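Local structure of beta-agarase (6AII) at residues A25-D30 / V108-H113; I126-F131 / P308-M313; D189-R194 / D266-T271; W203-G208 / L249-K254. The protein probably hydrolyses beta-1,4 links of agarose to yield neoagarobiose, as a beta-agarase of glycoside hydrolase family 16. All coordinates share one frame; numbering follows the deposited sequence.

Interaction 1 of 4, residues A25-D30 / V108-H113; sequences ADMSDD and VVSKGH. With CA (calcium ion), chain B.
Asp26 meets Gly112 and His113 mainly through water. One bridging water donates to Asp26 OD2 at 2.7 Å and accepts from His113 N at 2.9 Å. A second lies 2.8 Å from Asp26 O and accepts from Gly112 N. The other carboxylate oxygen, Asp26 OD1, turns to Gln24 NE2. Next comes Met27, which carries the direct packing. Its CG lies beside the backbone N and anti to the carbonyl carbon (chi1 -71°), and the chain bends again at chi2 and chi3. Met27 SD sits 3.6 Å from both Gly112 C and Ser110 CB. CE ends beside the hydroxyl, with Met27 CE 3.5 Å from Ser110 OG. Ser110 OG donates to Gly112 O at 2.7 Å, which holds the chain in its bend here. Met27 is buried and also touches Leu282 and Val320, so it lies between strands of both sheets. Further on, Asp29 OD2 bonds to Tyr33 and Trp48. Asp30 ends the segment by giving its carbonyl to the metal, with Asp30 O 2.3 Å from the calcium ion. Asp5, Asn32, Gly74 and Asp316 complete the protein ligands. The segment thus runs from Met27, packed between strands of the two sheets, to a calcium site on the outside of a beta-jelly-roll sandwich, the fold of family 16 glycoside hydrolases.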
# COMPACT_ATOMS: atom_id res chain seq x y z
N ALA A 25 -0.07 -17.26 -10.36
CA ALA A 25 -1.14 -16.78 -11.29
C ALA A 25 -2.34 -16.13 -10.57
O ALA A 25 -2.90 -15.19 -11.14
CB ALA A 25 -1.59 -17.94 -12.12
N ASP A 26 -2.75 -16.60 -9.41
CA ASP A 26 -4.01 -16.17 -8.83
C ASP A 26 -3.89 -14.78 -8.19
O ASP A 26 -4.89 -14.20 -7.82
CB ASP A 26 -4.56 -17.18 -7.83
CG ASP A 26 -3.86 -17.30 -6.51
OD1 ASP A 26 -2.70 -16.89 -6.39
OD2 ASP A 26 -4.45 -17.91 -5.62
N MET A 27 -2.68 -14.28 -8.16
CA MET A 27 -2.42 -12.96 -7.50
C MET A 27 -1.72 -12.02 -8.48
O MET A 27 -1.15 -11.04 -8.05
CB MET A 27 -1.54 -13.14 -6.26
CG MET A 27 -2.23 -13.82 -5.09
SD MET A 27 -3.54 -12.78 -4.44
CE MET A 27 -2.56 -11.65 -3.44
N SER A 28 -1.72 -12.32 -9.79
CA SER A 28 -1.03 -11.57 -10.80
C SER A 28 -2.00 -11.16 -11.90
O SER A 28 -2.88 -11.98 -12.31
CB SER A 28 0.18 -12.32 -11.41
OG SER A 28 1.10 -12.75 -10.42
N ASP A 29 -1.92 -9.90 -12.38
CA ASP A 29 -2.87 -9.39 -13.36
C ASP A 29 -2.29 -8.14 -13.99
O ASP A 29 -1.81 -7.27 -13.22
CB ASP A 29 -4.21 -9.10 -12.70
CG ASP A 29 -5.38 -8.90 -13.66
OD1 ASP A 29 -5.17 -8.63 -14.86
OD2 ASP A 29 -6.52 -9.13 -13.16
N ASP A 30 -2.31 -8.02 -15.35
CA ASP A 30 -1.90 -6.76 -15.97
C ASP A 30 -3.05 -5.89 -16.49
O ASP A 30 -2.80 -4.89 -17.15
CB ASP A 30 -0.81 -7.01 -17.01
CG ASP A 30 -1.15 -7.96 -18.13
OD1 ASP A 30 -2.27 -8.48 -18.17
OD2 ASP A 30 -0.24 -8.11 -18.98
N VAL A 108 -9.88 -2.36 -2.99
CA VAL A 108 -9.80 -3.64 -3.63
C VAL A 108 -9.11 -4.65 -2.72
O VAL A 108 -8.06 -4.31 -2.14
CB VAL A 108 -9.05 -3.48 -4.96
CG1 VAL A 108 -8.79 -4.82 -5.58
CG2 VAL A 108 -9.84 -2.57 -5.89
N VAL A 109 -9.65 -5.90 -2.59
CA VAL A 109 -9.04 -6.90 -1.76
C VAL A 109 -8.90 -8.20 -2.55
O VAL A 109 -9.86 -8.62 -3.25
CB VAL A 109 -9.82 -7.14 -0.46
CG1 VAL A 109 -9.12 -8.21 0.35
CG2 VAL A 109 -9.98 -5.86 0.36
N SER A 110 -7.75 -8.83 -2.52
CA SER A 110 -7.57 -10.05 -3.29
C SER A 110 -8.42 -11.19 -2.73
O SER A 110 -8.72 -11.21 -1.55
CB SER A 110 -6.13 -10.50 -3.29
OG SER A 110 -5.66 -10.87 -2.03
N LYS A 111 -8.81 -12.07 -3.64
CA LYS A 111 -9.35 -13.37 -3.24
C LYS A 111 -8.24 -14.26 -2.67
O LYS A 111 -8.41 -14.92 -1.66
CB LYS A 111 -9.99 -14.07 -4.45
CG LYS A 111 -10.59 -15.42 -4.05
CD LYS A 111 -11.19 -16.13 -5.22
CE LYS A 111 -12.57 -15.64 -5.54
NZ LYS A 111 -13.10 -16.33 -6.74
N GLY A 112 -7.08 -14.27 -3.31
CA GLY A 112 -6.01 -15.13 -2.91
C GLY A 112 -5.15 -14.56 -1.80
O GLY A 112 -5.39 -13.42 -1.31
N HIS A 113 -4.21 -15.42 -1.37
CA HIS A 113 -3.27 -15.11 -0.36
C HIS A 113 -1.83 -15.28 -0.86
O HIS A 113 -1.53 -16.09 -1.76
CB HIS A 113 -3.43 -15.98 0.90
CG HIS A 113 -4.71 -15.77 1.62
ND1 HIS A 113 -5.91 -16.30 1.16
CD2 HIS A 113 -4.98 -15.19 2.80
CE1 HIS A 113 -6.89 -15.96 2.01
NE2 HIS A 113 -6.33 -15.30 3.04
CA CA B . -1.76 -2.91 -17.85
O HOH W 1 -6.76 -13.15 -6.04
O HOH W 2 -3.93 -17.86 -3.00
O HOH W 3 -1.20 -1.60 -19.92

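Interaction 2 of 4, residues I126-F131 / P308-M313; sequences IADAVF and PEDHIM
Two consecutive inverse gamma turns, centred on Asp128 and Val130, join strands 118-125 and 132-139 of the two sheets of the beta sandwich. Here Ala127, Ala129 and Phe131 pack against Asp310 and His311 and the start of strand 312-325. Ala127 CB touches two backbone carbonyls, 3.4 Å from Asp310 O and 3.5 Å from Ile312 O. Ala129 CB lies over one face of the His311 imidazole, shifted toward the rim. This is a CH-pi contact, with Ala129 CB 3.5 Å from the centroid of the His311 ring and 18° off the normal. The Phe131 CG is held between the backbone N and the carbonyl carbon (chi1 56°), and the ring points its edge at the His311 backbone. Phe131 CZ is 3.8 Å from His311 C, which lies in the ring plane. The polar rim is bridged by water and by Arg307. The carboxylates of Asp128 and Asp310 come close, which would be costly if both are charged. One water donates to Asp128 OD2 and to Asp310 OD1, at 2.8 Å each. Arg307 forms a salt bridge with Asp310 OD2 and also bonds to Asp128 O, so it probably offsets the repulsion. The imidazole is held at both nitrogens. His311 ND1 bonds to Arg307 O. At the other end a second water lies 2.8 Å from His311 NE2 and accepts from Val130 N at 2.9 Å.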
# COMPACT_ATOMS: atom_id res chain seq x y z
N ILE A 126 0.23 6.80 -8.74
CA ILE A 126 -0.36 7.47 -7.56
C ILE A 126 -1.17 8.69 -8.03
O ILE A 126 -0.74 9.42 -8.92
CB ILE A 126 0.77 7.78 -6.59
CG1 ILE A 126 1.16 6.46 -5.89
CG2 ILE A 126 0.32 8.85 -5.55
CD1 ILE A 126 2.44 6.43 -5.18
N ALA A 127 -2.35 8.87 -7.46
CA ALA A 127 -3.22 9.99 -7.81
C ALA A 127 -2.52 11.33 -7.52
O ALA A 127 -1.92 11.49 -6.47
CB ALA A 127 -4.49 9.92 -7.04
N ASP A 128 -2.70 12.26 -8.49
CA ASP A 128 -2.21 13.60 -8.28
C ASP A 128 -3.29 14.39 -7.56
O ASP A 128 -3.89 15.26 -8.11
CB ASP A 128 -1.78 14.22 -9.59
CG ASP A 128 -1.03 15.52 -9.40
OD1 ASP A 128 -0.76 15.88 -8.22
OD2 ASP A 128 -0.70 16.10 -10.47
N ALA A 129 -3.49 14.01 -6.32
CA ALA A 129 -4.62 14.47 -5.49
C ALA A 129 -4.25 14.28 -4.04
O ALA A 129 -3.36 13.52 -3.69
CB ALA A 129 -5.87 13.69 -5.84
N VAL A 130 -4.93 14.99 -3.15
CA VAL A 130 -4.57 14.97 -1.73
C VAL A 130 -5.36 13.87 -1.01
O VAL A 130 -6.44 14.15 -0.40
CB VAL A 130 -4.76 16.35 -1.06
CG1 VAL A 130 -4.22 16.34 0.35
CG2 VAL A 130 -3.96 17.35 -1.88
N PHE A 131 -4.86 12.62 -1.10
CA PHE A 131 -5.44 11.51 -0.35
C PHE A 131 -4.43 10.37 -0.32
O PHE A 131 -3.48 10.37 -1.12
CB PHE A 131 -6.80 11.08 -0.92
CG PHE A 131 -6.96 10.68 -2.35
CD1 PHE A 131 -6.34 9.55 -2.87
CD2 PHE A 131 -7.71 11.47 -3.22
CE1 PHE A 131 -6.49 9.20 -4.21
CE2 PHE A 131 -7.90 11.10 -4.54
CZ PHE A 131 -7.27 9.98 -5.04
N PRO A 308 -10.73 15.67 -12.36
CA PRO A 308 -11.25 14.34 -12.02
C PRO A 308 -10.29 13.20 -12.37
O PRO A 308 -10.17 12.24 -11.62
CB PRO A 308 -12.59 14.22 -12.77
CG PRO A 308 -12.55 15.31 -13.83
CD PRO A 308 -11.66 16.39 -13.28
N GLU A 309 -9.61 13.32 -13.49
CA GLU A 309 -8.74 12.24 -13.91
C GLU A 309 -7.51 12.13 -13.01
O GLU A 309 -6.98 11.04 -12.83
CB GLU A 309 -8.37 12.43 -15.39
CG GLU A 309 -7.73 11.23 -16.04
CD GLU A 309 -8.63 10.01 -16.26
OE1 GLU A 309 -9.89 10.14 -16.40
OE2 GLU A 309 -8.04 8.94 -16.21
N ASP A 310 -7.12 13.21 -12.37
CA ASP A 310 -6.07 13.16 -11.38
C ASP A 310 -6.52 12.52 -10.05
O ASP A 310 -5.60 12.19 -9.25
CB ASP A 310 -5.52 14.56 -11.12
CG ASP A 310 -4.61 15.11 -12.22
OD1 ASP A 310 -4.04 14.30 -12.98
OD2 ASP A 310 -4.49 16.34 -12.31
N HIS A 311 -7.82 12.41 -9.79
CA HIS A 311 -8.29 11.88 -8.52
C HIS A 311 -8.54 10.39 -8.64
O HIS A 311 -9.54 9.87 -8.19
CB HIS A 311 -9.52 12.70 -8.07
CG HIS A 311 -9.10 14.03 -7.56
ND1 HIS A 311 -8.63 15.04 -8.37
CD2 HIS A 311 -9.07 14.50 -6.29
CE1 HIS A 311 -8.24 16.05 -7.59
NE2 HIS A 311 -8.55 15.76 -6.30
N ILE A 312 -7.62 9.68 -9.28
CA ILE A 312 -7.72 8.25 -9.55
C ILE A 312 -6.33 7.67 -9.29
O ILE A 312 -5.34 8.13 -9.91
CB ILE A 312 -8.13 7.95 -11.00
CG1 ILE A 312 -9.40 8.70 -11.40
CG2 ILE A 312 -8.23 6.44 -11.22
CD1 ILE A 312 -9.82 8.45 -12.83
N MET A 313 -6.31 6.62 -8.54
CA MET A 313 -5.11 5.80 -8.35
C MET A 313 -5.18 4.68 -9.40
O MET A 313 -6.17 3.95 -9.43
CB MET A 313 -5.03 5.19 -6.97
CG MET A 313 -3.77 4.35 -6.74
SD MET A 313 -3.86 3.55 -5.09
CE MET A 313 -2.36 2.59 -5.14
O HOH W 4 -1.36 15.14 -12.99
O HOH W 5 -6.90 16.82 -4.29

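Interaction 3 of 4, residues D189-R194 / D266-T271; sequences DDYQPR and DKYNYT
Tyr191, on the short edge strand 189-191 of one sheet of the sandwich, packs its ring against Lys267 in a type I beta turn, Asp266 to Asn269. Tyr191 CG is anti to the backbone N (chi1 168°), and the ring lies against the turn. Lys267 CB sits over one face of that ring as a CH-pi contact, 3.7 Å from the Tyr191 ring centroid. Pro193 N lies over the opposite face, so the phenol is sandwiched. Its hydroxyl bonds to Val264 O. The Lys267 chain is fully extended and crosses the phenol at about a right angle; Lys267 CD is still 3.9 Å from Tyr191 CE1. Beyond it the ammonium forms a salt bridge with Glu197 and a cation-pi contact with Phe262. Tyr268 carries its ring over Lys267 CG, and its hydroxyl also reaches Glu197. Tyr268 CE2 touches Tyr191 CD1 at 4.1 Å. Tyr270 closes the other end. The Tyr191 backbone N lies at the Tyr270 ring edge. Tyr270 CE2 is 3.9 Å from Tyr191 CB. Asp266 ties the residues after the turn back to its start: OD1 uses its syn lone pair for Tyr270 N, and OD2 takes Thr271 N and OG1 from the same face. At the tip, Tyr270 OH bonds to a water and lies 3.3 Å from Asp189 CB.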
# COMPACT_ATOMS: atom_id res chain seq x y z
N ASP A 189 -2.42 -3.87 21.26
CA ASP A 189 -1.13 -3.37 21.01
C ASP A 189 -0.88 -3.39 19.49
O ASP A 189 -1.34 -4.27 18.80
CB ASP A 189 -0.07 -4.22 21.71
CG ASP A 189 -0.32 -4.31 23.21
OD1 ASP A 189 -0.45 -3.25 23.81
OD2 ASP A 189 -0.40 -5.44 23.72
N ASP A 190 -0.08 -2.44 19.06
CA ASP A 190 0.36 -2.39 17.64
C ASP A 190 1.85 -2.04 17.58
O ASP A 190 2.24 -0.88 17.90
CB ASP A 190 -0.43 -1.28 17.00
CG ASP A 190 -0.06 -0.99 15.56
OD1 ASP A 190 0.89 -1.60 15.07
OD2 ASP A 190 -0.74 -0.12 14.99
N TYR A 191 2.71 -2.96 17.19
CA TYR A 191 4.09 -2.67 16.94
C TYR A 191 4.30 -2.44 15.44
O TYR A 191 3.98 -3.33 14.63
CB TYR A 191 5.06 -3.79 17.36
CG TYR A 191 6.46 -3.61 16.85
CD1 TYR A 191 7.24 -2.53 17.23
CD2 TYR A 191 6.97 -4.42 15.83
CE1 TYR A 191 8.51 -2.32 16.72
CE2 TYR A 191 8.22 -4.19 15.28
CZ TYR A 191 8.99 -3.12 15.70
OH TYR A 191 10.20 -2.83 15.17
N GLN A 192 4.89 -1.30 15.11
CA GLN A 192 5.51 -1.15 13.80
C GLN A 192 6.84 -0.47 13.98
O GLN A 192 7.00 0.36 14.88
CB GLN A 192 4.64 -0.33 12.83
CG GLN A 192 4.63 1.14 13.09
CD GLN A 192 4.01 1.96 11.98
OE1 GLN A 192 4.34 1.82 10.81
NE2 GLN A 192 3.06 2.79 12.38
N PRO A 193 7.78 -0.80 13.12
CA PRO A 193 9.04 -0.05 13.14
C PRO A 193 8.75 1.43 12.87
O PRO A 193 7.88 1.76 12.08
CB PRO A 193 9.86 -0.66 12.01
CG PRO A 193 8.81 -1.22 11.11
CD PRO A 193 7.78 -1.80 12.05
N ARG A 194 9.39 2.30 13.67
CA ARG A 194 9.26 3.74 13.55
C ARG A 194 10.32 4.36 14.46
O ARG A 194 10.95 3.65 15.30
CB ARG A 194 7.87 4.23 13.93
CG ARG A 194 7.41 3.80 15.32
CD ARG A 194 5.90 3.88 15.45
NE ARG A 194 5.33 3.53 16.77
CZ ARG A 194 4.85 4.42 17.62
NH1 ARG A 194 4.97 5.71 17.33
NH2 ARG A 194 4.15 4.01 18.69
N ASP A 266 9.51 -8.00 15.17
CA ASP A 266 8.56 -8.31 16.28
C ASP A 266 9.21 -7.96 17.61
O ASP A 266 9.68 -8.81 18.35
CB ASP A 266 8.11 -9.77 16.20
CG ASP A 266 7.12 -10.16 17.30
OD1 ASP A 266 6.45 -9.23 17.84
OD2 ASP A 266 6.99 -11.37 17.56
N LYS A 267 9.24 -6.69 17.90
CA LYS A 267 10.08 -6.15 18.95
C LYS A 267 9.68 -6.70 20.32
O LYS A 267 10.56 -6.96 21.14
CB LYS A 267 9.97 -4.63 18.95
CG LYS A 267 10.76 -3.95 20.05
CD LYS A 267 10.80 -2.44 19.90
CE LYS A 267 11.65 -1.79 20.98
NZ LYS A 267 11.79 -0.32 20.78
N TYR A 268 8.40 -6.81 20.54
CA TYR A 268 7.85 -7.14 21.89
C TYR A 268 7.37 -8.60 21.89
O TYR A 268 6.64 -8.98 22.80
CB TYR A 268 6.73 -6.17 22.24
CG TYR A 268 7.21 -4.76 22.33
CD1 TYR A 268 8.00 -4.32 23.37
CD2 TYR A 268 6.91 -3.87 21.30
CE1 TYR A 268 8.48 -3.03 23.40
CE2 TYR A 268 7.38 -2.57 21.33
CZ TYR A 268 8.14 -2.13 22.39
OH TYR A 268 8.57 -0.84 22.42
N ASN A 269 7.75 -9.37 20.88
CA ASN A 269 7.42 -10.81 20.75
C ASN A 269 5.92 -11.06 20.86
O ASN A 269 5.43 -11.86 21.68
CB ASN A 269 8.12 -11.66 21.80
CG ASN A 269 7.89 -13.13 21.54
OD1 ASN A 269 7.31 -13.49 20.52
ND2 ASN A 269 8.24 -13.97 22.51
N TYR A 270 5.17 -10.43 20.00
CA TYR A 270 3.77 -10.68 19.89
C TYR A 270 3.44 -11.91 19.04
O TYR A 270 2.24 -12.24 18.93
CB TYR A 270 2.99 -9.53 19.28
CG TYR A 270 3.09 -8.23 20.00
CD1 TYR A 270 3.30 -8.15 21.37
CD2 TYR A 270 2.86 -7.06 19.31
CE1 TYR A 270 3.37 -6.92 22.01
CE2 TYR A 270 2.94 -5.83 19.93
CZ TYR A 270 3.18 -5.76 21.29
OH TYR A 270 3.25 -4.53 21.92
N THR A 271 4.43 -12.56 18.42
CA THR A 271 4.16 -13.70 17.54
C THR A 271 4.63 -15.00 18.18
O THR A 271 4.72 -15.99 17.52
CB THR A 271 4.85 -13.52 16.18
OG1 THR A 271 6.27 -13.59 16.34
CG2 THR A 271 4.45 -12.22 15.52
O HOH W 6 3.62 -1.99 20.53

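Interaction 4 of 4, residues W203-G208 / L249-K254; sequences WYYENG and LDPDGK
Tyr205 and Pro251 pack ring to ring where segment 203-208 meets a beta hairpin. The hairpin joins strands 245-249 and 255-259 through a type I turn, Asp250 to Gly253. Asp250 OD1 accepts from Asp252 N, an Asx turn, and from Lys254 N on the opposite face of its plane. From Tyr205 CB the chain turns so that CG stands between the backbone N and the carbonyl carbon (chi1 74°). The proline then covers one face of the phenol. On one side Tyr205 CD1 is 3.8 Å from Pro251 CG, and CE1 comes closer, 3.3 Å from the same CG. On the other side Tyr205 CE2 lies 3.7 Å from Pro251 CB. Tyr205 CZ and OH are 3.5 and 3.7 Å from Pro251 CG. The contact is a CH-pi one, offset toward the rim. Lys171 adds a cation-pi contact to the same phenol. Water bridges Tyr205 O to Leu249 O. Another water accepts from Asn207 ND2 and donates to Asp252 OD1. The direct bond is nearly straight: Asn207 N donates to Pro251 O at 2.9 Å, with 173° at the hydrogen.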
# COMPACT_ATOMS: atom_id res chain seq x y z
N TRP A 203 10.02 6.22 6.67
CA TRP A 203 9.34 7.10 5.76
C TRP A 203 10.35 7.50 4.67
O TRP A 203 11.22 8.37 4.83
CB TRP A 203 8.83 8.34 6.49
CG TRP A 203 7.62 8.06 7.35
CD1 TRP A 203 7.57 7.66 8.66
CD2 TRP A 203 6.27 8.09 6.91
NE1 TRP A 203 6.28 7.47 9.06
CE2 TRP A 203 5.45 7.74 8.00
CE3 TRP A 203 5.67 8.35 5.67
CZ2 TRP A 203 4.08 7.65 7.88
CZ3 TRP A 203 4.30 8.26 5.55
CH2 TRP A 203 3.52 7.94 6.67
N TYR A 204 10.32 6.69 3.64
CA TYR A 204 11.29 6.83 2.50
C TYR A 204 11.00 8.11 1.72
O TYR A 204 9.86 8.43 1.36
CB TYR A 204 11.12 5.65 1.54
CG TYR A 204 12.08 5.69 0.37
CD1 TYR A 204 13.34 5.22 0.53
CD2 TYR A 204 11.71 6.31 -0.81
CE1 TYR A 204 14.27 5.30 -0.49
CE2 TYR A 204 12.61 6.36 -1.87
CZ TYR A 204 13.88 5.85 -1.68
OH TYR A 204 14.83 5.99 -2.66
N TYR A 205 12.08 8.84 1.38
CA TYR A 205 11.96 9.95 0.41
C TYR A 205 13.36 10.17 -0.21
O TYR A 205 14.31 9.57 0.22
CB TYR A 205 11.35 11.25 0.96
CG TYR A 205 12.26 12.04 1.87
CD1 TYR A 205 12.45 11.66 3.19
CD2 TYR A 205 12.87 13.19 1.38
CE1 TYR A 205 13.30 12.39 4.03
CE2 TYR A 205 13.67 13.95 2.23
CZ TYR A 205 13.83 13.57 3.55
OH TYR A 205 14.65 14.26 4.43
N GLU A 206 13.38 10.93 -1.28
CA GLU A 206 14.61 11.26 -2.03
C GLU A 206 14.71 12.77 -2.14
O GLU A 206 13.73 13.46 -2.54
CB GLU A 206 14.54 10.65 -3.41
CG GLU A 206 14.58 9.15 -3.37
CD GLU A 206 14.39 8.53 -4.74
OE1 GLU A 206 14.37 9.28 -5.72
OE2 GLU A 206 14.23 7.31 -4.81
N ASN A 207 15.88 13.31 -1.75
CA ASN A 207 16.13 14.71 -1.93
C ASN A 207 15.84 15.14 -3.37
O ASN A 207 16.35 14.46 -4.31
CB ASN A 207 17.61 15.03 -1.61
CG ASN A 207 18.01 16.49 -1.82
OD1 ASN A 207 18.14 17.03 -2.96
ND2 ASN A 207 18.12 17.17 -0.70
N GLY A 208 15.01 16.17 -3.55
CA GLY A 208 14.65 16.71 -4.82
C GLY A 208 13.31 16.26 -5.35
O GLY A 208 12.76 16.92 -6.24
N LEU A 249 18.55 2.92 2.11
CA LEU A 249 19.11 4.15 1.47
C LEU A 249 18.40 5.39 1.97
O LEU A 249 17.15 5.44 1.94
CB LEU A 249 18.91 4.04 -0.06
CG LEU A 249 19.67 2.91 -0.71
CD1 LEU A 249 19.51 2.96 -2.23
CD2 LEU A 249 21.16 2.95 -0.33
N ASP A 250 19.19 6.33 2.50
CA ASP A 250 18.63 7.55 3.04
C ASP A 250 18.32 8.52 1.90
O ASP A 250 18.47 8.19 0.74
CB ASP A 250 19.53 8.05 4.17
CG ASP A 250 20.68 8.95 3.76
OD1 ASP A 250 20.83 9.20 2.55
OD2 ASP A 250 21.36 9.44 4.71
N PRO A 251 17.78 9.65 2.23
CA PRO A 251 17.27 10.58 1.22
C PRO A 251 18.36 11.22 0.37
O PRO A 251 18.07 11.71 -0.69
CB PRO A 251 16.57 11.69 1.96
CG PRO A 251 16.21 11.07 3.27
CD PRO A 251 17.27 10.05 3.56
N ASP A 252 19.61 11.11 0.86
CA ASP A 252 20.74 11.58 0.11
C ASP A 252 21.45 10.44 -0.61
O ASP A 252 22.55 10.59 -1.21
CB ASP A 252 21.71 12.26 1.06
CG ASP A 252 21.12 13.47 1.75
OD1 ASP A 252 20.37 14.26 1.12
OD2 ASP A 252 21.30 13.54 3.01
N GLY A 253 20.83 9.24 -0.62
CA GLY A 253 21.40 8.10 -1.31
C GLY A 253 22.43 7.31 -0.51
O GLY A 253 23.06 6.38 -1.02
N LYS A 254 22.61 7.63 0.76
CA LYS A 254 23.64 6.99 1.55
C LYS A 254 23.09 5.70 2.13
O LYS A 254 21.96 5.67 2.59
CB LYS A 254 24.05 7.86 2.72
CG LYS A 254 24.66 9.20 2.32
CD LYS A 254 26.12 9.07 1.83
CE LYS A 254 26.47 9.92 0.61
NZ LYS A 254 27.25 11.14 0.95
O HOH W 7 17.67 7.29 -1.68
O HOH W 8 15.18 7.60 2.14
O HOH W 9 18.07 15.48 1.73

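How the interactions relate
Interaction 1 comes first along the chain. It closes a loop from 25-30 to 108-113 and is complete before the others begin. Interaction 2 then opens at 126-131 and closes only at 308-313, near the C terminus. Interaction 3 (189-194 with 266-271) falls within that span, and interaction 4 (203-208 with 249-254) falls within interaction 3. No loops cross. Interaction 1 ties the calcium-binding loop to strand 97-110. Interaction 2 ties the link between the two sheets to strand 312-325. Interactions 3 and 4 join strands 189-191 and 203-204 of the mixed sheet to turns later in the chain; their nearest atoms are about 6 Å apart.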